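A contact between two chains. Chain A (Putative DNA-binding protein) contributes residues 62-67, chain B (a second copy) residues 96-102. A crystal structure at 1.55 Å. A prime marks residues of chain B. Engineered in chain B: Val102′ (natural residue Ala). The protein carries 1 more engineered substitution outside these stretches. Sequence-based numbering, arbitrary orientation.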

ATOM      1  N   ARG A  62       9.597  15.726   2.883  1.00 12.67           N
ATOM      2  CA  ARG A  62      10.284  16.536   1.890  1.00 13.61           C
ATOM      3  C   ARG A  62       9.340  16.483   0.695  1.00 13.18           C
ATOM      4  O   ARG A  62       9.165  15.430   0.082  1.00 13.19           O
ATOM      5  CB  ARG A  62      11.640  15.927   1.525  1.00 16.76           C
ATOM      6  CG  ARG A  62      12.490  16.823   0.640  1.00 20.10           C
ATOM      7  CD  ARG A  62      13.823  16.166   0.308  1.00 22.45           C
ATOM      8  NE  ARG A  62      13.646  14.996  -0.545  1.00 26.03           N
ATOM      9  CZ  ARG A  62      14.633  14.196  -0.937  1.00 28.39           C
ATOM     10  NH1 ARG A  62      15.880  14.433  -0.552  1.00 29.46           N
ATOM     11  NH2 ARG A  62      14.372  13.157  -1.719  1.00 29.38           N
ATOM     12  N   TYR A  63       8.711  17.607   0.372  1.00 10.77           N
ATOM     13  CA  TYR A  63       7.771  17.634  -0.741  1.00 10.33           C
ATOM     14  C   TYR A  63       8.439  17.517  -2.107  1.00 10.76           C
ATOM     15  O   TYR A  63       9.635  17.779  -2.252  1.00 12.61           O
ATOM     16  CB  TYR A  63       6.913  18.898  -0.670  1.00 10.98           C
ATOM     17  CG  TYR A  63       6.099  19.007   0.605  1.00 10.86           C
ATOM     18  CD1 TYR A  63       5.521  17.880   1.189  1.00 12.53           C
ATOM     19  CD2 TYR A  63       5.887  20.239   1.216  1.00 12.86           C
ATOM     20  CE1 TYR A  63       4.753  17.978   2.350  1.00 12.71           C
ATOM     21  CE2 TYR A  63       5.117  20.348   2.372  1.00 12.58           C
ATOM     22  CZ  TYR A  63       4.553  19.216   2.933  1.00 12.27           C
ATOM     23  OH  TYR A  63       3.777  19.334   4.067  1.00 14.40           O
ATOM     24  N   ALA A  64       7.650  17.117  -3.103  1.00 12.72           N
ATOM     25  CA  ALA A  64       8.122  16.918  -4.470  1.00 12.96           C
ATOM     26  C   ALA A  64       9.035  18.014  -5.008  1.00 13.83           C
ATOM     27  O   ALA A  64       8.666  19.188  -5.035  1.00 14.09           O
ATOM     28  CB  ALA A  64       6.927  16.741  -5.400  1.00 14.35           C
ATOM     29  N   GLY A  65      10.225  17.607  -5.437  1.00 16.87           N
ATOM     30  CA  GLY A  65      11.191  18.536  -6.001  1.00 18.73           C
ATOM     31  C   GLY A  65      11.845  19.522  -5.052  1.00 19.85           C
ATOM     32  O   GLY A  65      12.680  20.320  -5.480  1.00 20.30           O
ATOM     33  N   GLN A  66      11.490  19.471  -3.772  1.00 16.41           N
ATOM     34  CA  GLN A  66      12.057  20.398  -2.797  1.00 17.52           C
ATOM     35  C   GLN A  66      13.279  19.835  -2.090  1.00 18.33           C
ATOM     36  O   GLN A  66      13.423  18.622  -1.949  1.00 17.79           O
ATOM     37  CB  GLN A  66      11.002  20.772  -1.756  1.00 20.32           C
ATOM     38  CG  GLN A  66       9.717  21.323  -2.346  1.00 22.73           C
ATOM     39  CD  GLN A  66       9.968  22.363  -3.418  1.00 24.87           C
ATOM     40  OE1 GLN A  66       9.864  22.078  -4.613  1.00 27.30           O
ATOM     41  NE2 GLN A  66      10.313  23.573  -2.999  1.00 24.99           N
ATOM     42  N   GLU A  67      14.152  20.727  -1.638  1.00 20.93           N
ATOM     43  CA  GLU A  67      15.364  20.318  -0.946  1.00 23.17           C
ATOM     44  C   GLU A  67      15.139  20.327   0.563  1.00 22.02           C
ATOM     45  O   GLU A  67      15.585  19.429   1.274  1.00 23.19           O
ATOM     46  CB  GLU A  67      16.508  21.272  -1.298  1.00 54.52           C
ATOM     47  CG  GLU A  67      17.891  20.727  -0.992  1.00 59.99           C
ATOM     48  CD  GLU A  67      18.276  19.582  -1.910  1.00 63.51           C
ATOM     49  OE1 GLU A  67      18.251  19.777  -3.146  1.00 66.08           O
ATOM     50  OE2 GLU A  67      18.606  18.490  -1.399  1.00 66.30           O
TER
ATOM     51  N   VAL B  96      -0.643  10.842  -6.056  1.00  9.70           N
ATOM     52  CA  VAL B  96       0.603  11.594  -6.172  1.00  8.75           C
ATOM     53  C   VAL B  96       0.545  12.844  -5.300  1.00  9.80           C
ATOM     54  O   VAL B  96      -0.539  13.342  -4.994  1.00 11.23           O
ATOM     55  CB  VAL B  96       0.875  12.045  -7.634  1.00  9.68           C
ATOM     56  CG1 VAL B  96       1.107  10.836  -8.527  1.00 11.09           C
ATOM     57  CG2 VAL B  96      -0.291  12.874  -8.148  1.00 12.91           C
ATOM     58  N   SER B  97       1.710  13.331  -4.883  1.00  9.36           N
ATOM     59  CA  SER B  97       1.788  14.544  -4.070  1.00  9.40           C
ATOM     60  C   SER B  97       2.597  15.589  -4.832  1.00 11.11           C
ATOM     61  O   SER B  97       3.487  15.245  -5.613  1.00 10.70           O
ATOM     62  CB  SER B  97       2.443  14.250  -2.714  1.00 10.48           C
ATOM     63  OG  SER B  97       3.767  13.762  -2.867  1.00 11.57           O
ATOM     64  N   ASP B  98       2.288  16.864  -4.615  1.00 10.32           N
ATOM     65  CA  ASP B  98       3.004  17.926  -5.319  1.00 11.29           C
ATOM     66  C   ASP B  98       3.987  18.679  -4.413  1.00 10.62           C
ATOM     67  O   ASP B  98       4.144  18.336  -3.243  1.00 11.20           O
ATOM     68  CB  ASP B  98       2.009  18.896  -5.973  1.00 12.97           C
ATOM     69  CG  ASP B  98       1.213  19.707  -4.969  1.00 13.65           C
ATOM     70  OD1 ASP B  98       1.628  19.824  -3.797  1.00 13.42           O
ATOM     71  OD2 ASP B  98       0.163  20.247  -5.374  1.00 15.23           O
ATOM     72  N   PRO B  99       4.663  19.716  -4.943  1.00 10.35           N
ATOM     73  CA  PRO B  99       5.633  20.508  -4.173  1.00 11.01           C
ATOM     74  C   PRO B  99       5.123  21.147  -2.880  1.00 10.33           C
ATOM     75  O   PRO B  99       5.914  21.675  -2.098  1.00 11.18           O
ATOM     76  CB  PRO B  99       6.098  21.556  -5.185  1.00 11.98           C
ATOM     77  CG  PRO B  99       5.998  20.820  -6.483  1.00 13.11           C
ATOM     78  CD  PRO B  99       4.666  20.133  -6.357  1.00 12.98           C
ATOM     79  N   TYR B 100       3.812  21.100  -2.657  1.00 12.03           N
ATOM     80  CA  TYR B 100       3.218  21.675  -1.456  1.00 12.86           C
ATOM     81  C   TYR B 100       2.631  20.598  -0.556  1.00 13.04           C
ATOM     82  O   TYR B 100       2.025  20.898   0.471  1.00 14.34           O
ATOM     83  CB  TYR B 100       2.137  22.683  -1.838  1.00 13.91           C
ATOM     84  CG  TYR B 100       2.683  23.840  -2.633  1.00 15.82           C
ATOM     85  CD1 TYR B 100       3.381  24.872  -2.007  1.00 15.60           C
ATOM     86  CD2 TYR B 100       2.537  23.888  -4.011  1.00 16.04           C
ATOM     87  CE1 TYR B 100       3.926  25.931  -2.745  1.00 16.34           C
ATOM     88  CE2 TYR B 100       3.076  24.940  -4.758  1.00 16.57           C
ATOM     89  CZ  TYR B 100       3.766  25.952  -4.119  1.00 16.58           C
ATOM     90  OH  TYR B 100       4.302  26.987  -4.854  1.00 19.69           O
ATOM     91  N   GLY B 101       2.822  19.341  -0.948  1.00 11.06           N
ATOM     92  CA  GLY B 101       2.315  18.232  -0.160  1.00 11.27           C
ATOM     93  C   GLY B 101       0.891  17.844  -0.500  1.00 10.89           C
ATOM     94  O   GLY B 101       0.378  16.849   0.012  1.00 11.07           O
ATOM     95  N   VAL B 102       0.249  18.631  -1.358  1.00 10.53           N
ATOM     96  CA  VAL B 102      -1.130  18.363  -1.761  1.00 10.00           C
ATOM     97  C   VAL B 102      -1.200  17.098  -2.600  1.00 11.14           C
ATOM     98  O   VAL B 102      -0.351  16.864  -3.456  1.00 11.30           O
ATOM     99  CB  VAL B 102      -1.708  19.534  -2.577  1.00 10.51           C
ATOM    100  CG1 VAL B 102      -3.132  19.225  -2.998  1.00 11.67           C
ATOM    101  CG2 VAL B 102      -1.655  20.806  -1.752  1.00 13.94           C
TER
HETATM  102  O   HOH W   1       5.097  16.069  -2.085  1.00 13.20           O

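Two tight turns can pack against each other without a single direct hydrogen bond between them, even as each is closed by a hydrogen bond of its own. The contact between Tyr63–Gln66 and Asp98′–Gly101′ illustrates the principle. The first is a type II turn closed by Gln66 N to Tyr63 O (2.9 Å), with Gly65 supplying the positive phi; the second is a type I turn closed by Gly101′ N to Asp98′ O (2.8 Å).

The side chain of Asp98′ serves its own turn. Its CA-to-CB bond points away from the partner, and with chi1 at 68° (p) the carboxylate folds back over the backbone, where OD1 accepts a hydrogen bond from Tyr100′ N (2.8 Å) and a weak one from Val102′ N (3.0 Å), the latter residue an engineered substitution.

Tyr63 does the opposite. Its CB points toward the second copy, and the m rotamer (chi1 −60°) lays the ring across the turn, so that one face covers Gly101′: CA lies 3.7 Å from the ring centroid, 21° off the normal, a CH-pi contact. Tyr100′ O lies over the same face, 3.7 Å from Tyr63 CE2. Such closeness depends on glycine, since an ideal CB at Gly101′ would fall 2.6 Å from Tyr63 CE1; the local backbone angles independently call for glycine.

Beside this ring, Ala64 presents its small side chain to Pro99′, with Ala64 CB 4.2 Å from Pro99′ CD, while Ala64 O receives a CA-H...O contact from Pro99′ CA at 3.4 Å. The polar link is indirect. A water accepts from Ala64 N (2.9 Å) and from Ser97′ OG (2.8 Å), the serine being in the p rotamer, and donates to Asp98′ O (2.7 Å), joining the two chains through a single molecule.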